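Local coordinates for protein beta-galactosidase (Bacillus circulans subsp. alkalophilus, PDB 3TTY) that hydrolyses beta-galactosides, releasing galactose from the non-reducing end, as a trimeric glycoside hydrolase built around a TIM barrel, at residues I66-L69 with T70-I74; F482-T485 with F486-I490; A559-A563 with D564-G568. All blocks are in the same frame, centred on the assembly; numbering follows the deposited sequence.

How the contacts relate
Read from the N terminus, the three contacts follow one another in series; none nests in or crosses another. Contact 1 ends helix 60-71 and turns the chain toward barrel strand 75-79, within the catalytic TIM barrel. Contact 2 comes some four hundred residues later, where strand 481-485 of the mixed sheet gives way to a buried loop, its centre about 54 Å from that of contact 1. Contact 3 closes the hairpin loop between strands 556-561 and 570-577 of the same mixed sheet, and its nearest atoms lie about 6 Å from those of contact 2. Both later contacts also meet the second subunit, which contact 1 does not touch.

Contact 1: I66-L69 with T70-I74; sequences IERL and TKENI
Two bends bring Arg68 and Glu72 together: Arg68 sends CG anti to its own N (chi1 -176°) and then folds at chi2, while Glu72 places CG beside its N (chi1 -59°) and folds at chi2 as well. The guanidinium thereby swings along the helix surface to the carboxylate one turn later. Arg68 NH1 gives a nearly straight bond of 2.7 Å to Glu72 OE2, which lies in the guanidinium plane and is met on its anti lone pair; NH2 adds a weak second bond to the same oxygen. The two planes stand 59° apart, so this is a salt bridge held at one oxygen, not a flat two-by-two pairing. Helix 22-35 holds the other ends, with Arg68 NE in a salt bridge to Glu26 and Glu72 OE1 bonded to Asn33. Over one face of the guanidinium lies Lys71 CE, 3.2 Å from Arg68 NH1. The Lys71 ammonium is also near this cation, a closeness that the carboxylates of Glu26 and Glu72 probably offset. On another side of the helix, Thr70 OG1 turns back to Ile66 O at 2.8 Å, joining its own backbone N; the two donors come from opposite faces of the carbonyl plane. Leu69 and Ile74 meet through CD2 and CD1 at 3.9 Å, and Leu69 also packs on strands 39-42 and 75-79. Along the backbone of the same two residues, Ile74 N bonds to Leu69 O at 3.0 Å, and Asn73 N bonds to Thr70 O at 2.8 Å. Asn73 is the first residue to depart from helical geometry. These two bonds and its positive phi make a Schellman motif, which ends an outer helix of the TIM barrel and leads the chain into its next parallel strand.

Contact 2: F482-T485 with F486-I490; sequences FVTT and FFSGI
Ser488 OG reaches back to Thr485 O with a bond of 2.8 Å, closing the tight turn by which parallel strand 481-485 leaves the mixed sheet of the trimerisation domain. The hydroxyl comes from above the carbonyl plane, 46° out of it, so the lone-pair direction is not followed. Its place follows from the side-chain torsion: Ser488 sets OG beside its own N (chi1 -57°), and this turns the oxygen toward the end of the strand. Thr484 OG1 lies 3.0 Å from the same Ser488 OG, while bonding to Ala458 O on the neighbouring strand; Ser488 OG also has a weak bond with Met461 N. Several hydroxyls and backbone groups thus gather where two adjacent parallel strands run out, and they supply polar partners in a fully buried place.

The other threonine works on the first residue of the loop. Thr485 OG1 sits between its own N and carbonyl carbon, and it donates to Phe486 O at 3.0 Å, tilted 22° from that carbonyl plane. Val460 N bonds to the same hydroxyl, tying the strand end to the loop after strand 455-458. Beyond the turn, Phe487 adopts a positive phi and carries its ring away from the strand, to stack on Tyr462 and to meet Tyr357 of the second subunit edge-to-face, so the loop takes part in the trimer interface. The ring of Phe486 goes elsewhere, toward helix 423-435, where it touches Glu426. Over one face of this ring, offset toward the rim, Thr485 OG1 lies 4.2 Å above the plane.

Contact 3: A559-A563 with D564-G568; sequences AEYGA and DYYKG
An edge-to-face tyrosine pair packs inside a hairpin loop that joins the neighbouring antiparallel strands 556-561 and 570-577, two inner strands of the mixed sheet. The edge of Tyr566 points at the face of Tyr561, with ring centroids 4.9 Å apart and planes at 74°; Tyr566 CD1 comes to 3.5 Å from Tyr561 CD1, over the rim of that ring. Each hydroxyl is held elsewhere, Tyr561 by Asp548 O and Tyr566 by Asp518. Replacing Tyr561 with a serine would probably open a gap against the edge of Tyr566 and leave Asp548 O without its hydroxyl partner.

A type I beta turn from Asp564 to Lys567 brings the chain round, its Lys567 N bonded to Asp564 O at 2.9 Å. Asp564 OD1 accepts from Tyr565 N on its anti side and also forms a salt bridge with Arg323 of the second subunit, so the turn belongs to the trimer contact too. The extended Lys567 chain runs over Gly562 O, its CE 3.5 Å away. Gly568 N closes the loop on Tyr561 O at 2.9 Å, approaching from above the carbonyl plane, 43° out of it.

Contact 1: I66-L69 with T70-I74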
loop_
_atom_site.group_PDB
_atom_site.type_symbol
_atom_site.label_atom_id
_atom_site.label_comp_id
_atom_site.label_asym_id
_atom_site.label_seq_id
_atom_site.Cartn_x
_atom_site.Cartn_y
_atom_site.Cartn_z
ATOM N N ILE A 66 -17.743 -29.990 31.755
ATOM C CA ILE A 66 -18.805 -29.309 32.485
ATOM C C ILE A 66 -18.957 -29.878 33.904
ATOM O O ILE A 66 -19.132 -29.133 34.872
ATOM C CB ILE A 66 -20.139 -29.389 31.719
ATOM C CG1 ILE A 66 -20.076 -28.493 30.484
ATOM C CG2 ILE A 66 -21.286 -28.955 32.600
ATOM C CD1 ILE A 66 -21.221 -28.699 29.534
ATOM N N GLU A 67 -18.867 -31.200 34.016
ATOM C CA GLU A 67 -18.962 -31.859 35.309
ATOM C C GLU A 67 -17.824 -31.408 36.213
ATOM O O GLU A 67 -18.050 -31.015 37.352
ATOM C CB GLU A 67 -18.971 -33.382 35.133
ATOM C CG GLU A 67 -19.275 -34.173 36.400
ATOM C CD GLU A 67 -20.578 -33.752 37.068
ATOM O OE1 GLU A 67 -21.467 -33.197 36.372
ATOM O OE2 GLU A 67 -20.706 -33.972 38.295
ATOM N N ARG A 68 -16.603 -31.431 35.692
ATOM C CA ARG A 68 -15.444 -31.051 36.490
ATOM C C ARG A 68 -15.554 -29.645 37.071
ATOM O O ARG A 68 -15.251 -29.425 38.245
ATOM C CB ARG A 68 -14.147 -31.176 35.690
ATOM C CG ARG A 68 -12.900 -30.882 36.551
ATOM C CD ARG A 68 -12.794 -31.900 37.692
ATOM N NE ARG A 68 -11.734 -31.600 38.659
ATOM C CZ ARG A 68 -11.882 -30.811 39.723
ATOM N NH1 ARG A 68 -13.046 -30.214 39.973
ATOM N NH2 ARG A 68 -10.858 -30.617 40.541
ATOM N N LEU A 69 -15.968 -28.698 36.235
ATOM C CA LEU A 69 -16.172 -27.320 36.656
ATOM C C LEU A 69 -17.311 -27.199 37.666
ATOM O O LEU A 69 -17.242 -26.419 38.621
ATOM C CB LEU A 69 -16.479 -26.444 35.440
ATOM C CG LEU A 69 -15.319 -26.197 34.469
ATOM C CD1 LEU A 69 -15.865 -25.743 33.122
ATOM C CD2 LEU A 69 -14.363 -25.164 35.036
ATOM N N THR A 70 -18.373 -27.958 37.437
ATOM C CA THR A 70 -19.509 -27.960 38.343
ATOM C C THR A 70 -19.058 -28.393 39.743
ATOM O O THR A 70 -19.544 -27.877 40.743
ATOM C CB THR A 70 -20.629 -28.875 37.816
ATOM O OG1 THR A 70 -21.135 -28.333 36.594
ATOM C CG2 THR A 70 -21.771 -28.968 38.822
ATOM N N LYS A 71 -18.107 -29.324 39.799
ATOM C CA LYS A 71 -17.531 -29.765 41.065
ATOM C C LYS A 71 -16.909 -28.600 41.845
ATOM O O LYS A 71 -16.994 -28.552 43.073
ATOM C CB LYS A 71 -16.509 -30.875 40.818
ATOM C CG LYS A 71 -16.328 -31.834 41.972
ATOM C CD LYS A 71 -15.759 -33.180 41.505
ATOM C CE LYS A 71 -14.363 -33.039 40.887
ATOM N NZ LYS A 71 -13.836 -34.330 40.314
ATOM N N GLU A 72 -16.304 -27.654 41.130
ATOM C CA GLU A 72 -15.749 -26.451 41.756
ATOM C C GLU A 72 -16.789 -25.350 41.887
ATOM O O GLU A 72 -16.464 -24.237 42.283
ATOM C CB GLU A 72 -14.579 -25.906 40.935
ATOM C CG GLU A 72 -13.458 -26.885 40.756
ATOM C CD GLU A 72 -13.003 -27.436 42.077
ATOM O OE1 GLU A 72 -12.858 -26.644 43.025
ATOM O OE2 GLU A 72 -12.819 -28.659 42.179
ATOM N N ASN A 73 -18.035 -25.652 41.535
ATOM C CA ASN A 73 -19.096 -24.643 41.534
ATOM C C ASN A 73 -18.736 -23.416 40.680
ATOM O O ASN A 73 -19.136 -22.288 40.975
ATOM C CB ASN A 73 -19.494 -24.241 42.968
ATOM C CG ASN A 73 -20.797 -23.424 43.015
ATOM O OD1 ASN A 73 -20.886 -22.413 43.719
ATOM N ND2 ASN A 73 -21.809 -23.860 42.255
ATOM N N ILE A 74 -17.971 -23.649 39.618
ATOM C CA ILE A 74 -17.719 -22.620 38.621
ATOM C C ILE A 74 -18.872 -22.614 37.625
ATOM O O ILE A 74 -19.335 -23.672 37.198
ATOM C CB ILE A 74 -16.391 -22.862 37.893
ATOM C CG1 ILE A 74 -15.222 -22.640 38.851
ATOM C CG2 ILE A 74 -16.269 -21.962 36.675
ATOM C CD1 ILE A 74 -13.869 -23.035 38.281
#

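Contact 2: F482-T485 with F486-I490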
loop_
_atom_site.group_PDB
_atom_site.type_symbol
_atom_site.label_atom_id
_atom_site.label_comp_id
_atom_site.label_asym_id
_atom_site.label_seq_id
_atom_site.Cartn_x
_atom_site.Cartn_y
_atom_site.Cartn_z
ATOM N N PHE A 482 -29.860 21.087 22.029
ATOM C CA PHE A 482 -29.421 20.162 21.005
ATOM C C PHE A 482 -28.213 20.764 20.326
ATOM O O PHE A 482 -28.181 21.967 20.068
ATOM C CB PHE A 482 -30.548 19.917 19.999
ATOM C CG PHE A 482 -30.182 18.970 18.886
ATOM C CD1 PHE A 482 -30.108 17.613 19.112
ATOM C CD2 PHE A 482 -29.924 19.449 17.611
ATOM C CE1 PHE A 482 -29.771 16.746 18.078
ATOM C CE2 PHE A 482 -29.596 18.596 16.582
ATOM C CZ PHE A 482 -29.515 17.243 16.810
ATOM N N VAL A 483 -27.210 19.934 20.053
ATOM C CA VAL A 483 -26.012 20.404 19.364
ATOM C C VAL A 483 -25.750 19.597 18.097
ATOM O O VAL A 483 -25.768 18.371 18.125
ATOM C CB VAL A 483 -24.767 20.301 20.273
ATOM C CG1 VAL A 483 -23.520 20.828 19.539
ATOM C CG2 VAL A 483 -25.000 21.048 21.580
ATOM N N THR A 484 -25.510 20.266 16.976
ATOM C CA THR A 484 -25.073 19.531 15.791
ATOM C C THR A 484 -24.025 20.332 15.018
ATOM O O THR A 484 -23.629 21.411 15.463
ATOM C CB THR A 484 -26.257 18.988 14.921
ATOM O OG1 THR A 484 -25.757 18.063 13.947
ATOM C CG2 THR A 484 -27.015 20.102 14.237
ATOM N N THR A 485 -23.540 19.802 13.899
ATOM C CA THR A 485 -22.335 20.368 13.310
ATOM C C THR A 485 -22.423 20.540 11.810
ATOM O O THR A 485 -23.420 20.184 11.192
ATOM C CB THR A 485 -21.104 19.460 13.566
ATOM O OG1 THR A 485 -21.262 18.232 12.845
ATOM C CG2 THR A 485 -20.926 19.157 15.057
ATOM N N PHE A 486 -21.348 21.067 11.235
ATOM C CA PHE A 486 -21.169 21.074 9.798
ATOM C C PHE A 486 -21.476 19.683 9.244
ATOM O O PHE A 486 -21.249 18.669 9.911
ATOM C CB PHE A 486 -19.728 21.431 9.462
ATOM C CG PHE A 486 -18.727 20.459 10.031
ATOM C CD1 PHE A 486 -18.179 20.660 11.292
ATOM C CD2 PHE A 486 -18.356 19.326 9.318
ATOM C CE1 PHE A 486 -17.275 19.752 11.821
ATOM C CE2 PHE A 486 -17.449 18.422 9.841
ATOM C CZ PHE A 486 -16.910 18.633 11.097
ATOM N N PHE A 487 -21.993 19.656 8.020
ATOM C CA PHE A 487 -22.277 18.420 7.286
ATOM C C PHE A 487 -23.325 17.527 7.955
ATOM O O PHE A 487 -23.257 16.299 7.870
ATOM C CB PHE A 487 -20.992 17.639 6.983
ATOM C CG PHE A 487 -21.015 16.946 5.646
ATOM C CD1 PHE A 487 -21.399 17.641 4.498
ATOM C CD2 PHE A 487 -20.674 15.602 5.529
ATOM C CE1 PHE A 487 -21.436 17.010 3.257
ATOM C CE2 PHE A 487 -20.704 14.970 4.297
ATOM C CZ PHE A 487 -21.088 15.683 3.153
ATOM N N SER A 488 -24.305 18.152 8.599
ATOM C CA SER A 488 -25.400 17.409 9.217
ATOM C C SER A 488 -26.701 17.739 8.501
ATOM O O SER A 488 -26.843 18.817 7.919
ATOM C CB SER A 488 -25.525 17.761 10.701
ATOM O OG SER A 488 -24.308 17.510 11.367
ATOM N N GLY A 489 -27.653 16.820 8.548
ATOM C CA GLY A 489 -28.922 17.023 7.867
ATOM C C GLY A 489 -28.801 17.125 6.357
ATOM O O GLY A 489 -29.578 17.816 5.710
ATOM N N ILE A 490 -27.830 16.426 5.786
ATOM C CA ILE A 490 -27.598 16.508 4.355
ATOM C C ILE A 490 -28.473 15.515 3.582
ATOM O O ILE A 490 -29.066 15.876 2.571
ATOM C CB ILE A 490 -26.122 16.289 4.014
ATOM C CG1 ILE A 490 -25.228 17.174 4.901
ATOM C CG2 ILE A 490 -25.875 16.532 2.527
ATOM C CD1 ILE A 490 -25.421 18.696 4.693
#

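Contact 3: A559-A563 with D564-G568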
loop_
_atom_site.group_PDB
_atom_site.type_symbol
_atom_site.label_atom_id
_atom_site.label_comp_id
_atom_site.label_asym_id
_atom_site.label_seq_id
_atom_site.Cartn_x
_atom_site.Cartn_y
_atom_site.Cartn_z
ATOM N N ALA A 559 -19.946 33.443 17.489
ATOM C CA ALA A 559 -18.556 33.451 17.036
ATOM C C ALA A 559 -18.478 33.371 15.517
ATOM O O ALA A 559 -19.345 32.781 14.878
ATOM C CB ALA A 559 -17.765 32.307 17.668
ATOM N N GLU A 560 -17.424 33.956 14.955
ATOM C CA GLU A 560 -17.240 34.040 13.512
ATOM C C GLU A 560 -15.876 33.523 13.091
ATOM O O GLU A 560 -14.949 33.475 13.896
ATOM C CB GLU A 560 -17.351 35.500 13.079
ATOM C CG GLU A 560 -18.528 36.223 13.701
ATOM C CD GLU A 560 -18.513 37.715 13.420
ATOM O OE1 GLU A 560 -17.401 38.281 13.284
ATOM O OE2 GLU A 560 -19.619 38.303 13.326
ATOM N N TYR A 561 -15.745 33.162 11.817
ATOM C CA TYR A 561 -14.451 32.745 11.274
ATOM C C TYR A 561 -13.457 33.905 11.284
ATOM O O TYR A 561 -13.845 35.074 11.198
ATOM C CB TYR A 561 -14.586 32.215 9.848
ATOM C CG TYR A 561 -15.298 30.892 9.723
ATOM C CD1 TYR A 561 -16.536 30.813 9.101
ATOM C CD2 TYR A 561 -14.726 29.715 10.209
ATOM C CE1 TYR A 561 -17.189 29.610 8.969
ATOM C CE2 TYR A 561 -15.378 28.504 10.085
ATOM C CZ TYR A 561 -16.611 28.461 9.459
ATOM O OH TYR A 561 -17.277 27.272 9.314
ATOM N N GLY A 562 -12.175 33.573 11.367
ATOM C CA GLY A 562 -11.142 34.581 11.478
ATOM C C GLY A 562 -10.340 34.815 10.216
ATOM O O GLY A 562 -9.636 35.818 10.123
ATOM N N ALA A 563 -10.439 33.903 9.250
ATOM C CA ALA A 563 -9.591 33.959 8.063
ATOM C C ALA A 563 -10.286 33.436 6.815
ATOM O O ALA A 563 -11.425 32.956 6.879
ATOM C CB ALA A 563 -8.303 33.185 8.302
ATOM N N ASP A 564 -9.588 33.534 5.681
ATOM C CA ASP A 564 -10.084 32.991 4.420
ATOM C C ASP A 564 -11.274 33.809 3.914
ATOM O O ASP A 564 -11.723 34.730 4.597
ATOM C CB ASP A 564 -10.461 31.512 4.594
ATOM C CG ASP A 564 -9.889 30.633 3.499
ATOM O OD1 ASP A 564 -9.780 31.116 2.353
ATOM O OD2 ASP A 564 -9.541 29.465 3.786
ATOM N N TYR A 565 -11.787 33.476 2.729
ATOM C CA TYR A 565 -12.850 34.282 2.107
ATOM C C TYR A 565 -14.153 34.341 2.903
ATOM O O TYR A 565 -14.960 35.254 2.703
ATOM C CB TYR A 565 -13.125 33.841 0.666
ATOM C CG TYR A 565 -13.888 32.541 0.529
ATOM C CD1 TYR A 565 -13.236 31.316 0.586
ATOM C CD2 TYR A 565 -15.263 32.541 0.329
ATOM C CE1 TYR A 565 -13.933 30.132 0.454
ATOM C CE2 TYR A 565 -15.971 31.364 0.200
ATOM C CZ TYR A 565 -15.304 30.163 0.264
ATOM O OH TYR A 565 -16.013 28.995 0.135
ATOM N N TYR A 566 -14.367 33.381 3.801
ATOM C CA TYR A 566 -15.555 33.423 4.656
ATOM C C TYR A 566 -15.310 34.089 6.016
ATOM O O TYR A 566 -16.146 34.016 6.920
ATOM C CB TYR A 566 -16.177 32.043 4.838
ATOM C CG TYR A 566 -15.204 30.884 4.889
ATOM C CD1 TYR A 566 -14.760 30.368 6.104
ATOM C CD2 TYR A 566 -14.768 30.281 3.724
ATOM C CE1 TYR A 566 -13.891 29.287 6.148
ATOM C CE2 TYR A 566 -13.906 29.202 3.756
ATOM C CZ TYR A 566 -13.466 28.708 4.964
ATOM O OH TYR A 566 -12.600 27.633 4.967
ATOM N N LYS A 567 -14.163 34.742 6.148
ATOM C CA LYS A 567 -13.854 35.490 7.349
ATOM C C LYS A 567 -15.032 36.360 7.764
ATOM O O LYS A 567 -15.615 37.056 6.938
ATOM C CB LYS A 567 -12.627 36.370 7.111
ATOM C CG LYS A 567 -12.265 37.260 8.295
ATOM C CD LYS A 567 -11.123 38.190 7.935
ATOM C CE LYS A 567 -10.659 38.990 9.140
ATOM N NZ LYS A 567 -9.413 39.746 8.816
ATOM N N GLY A 568 -15.383 36.307 9.044
ATOM C CA GLY A 568 -16.421 37.159 9.589
ATOM C C GLY A 568 -17.823 36.585 9.461
ATOM O O GLY A 568 -18.811 37.259 9.777
#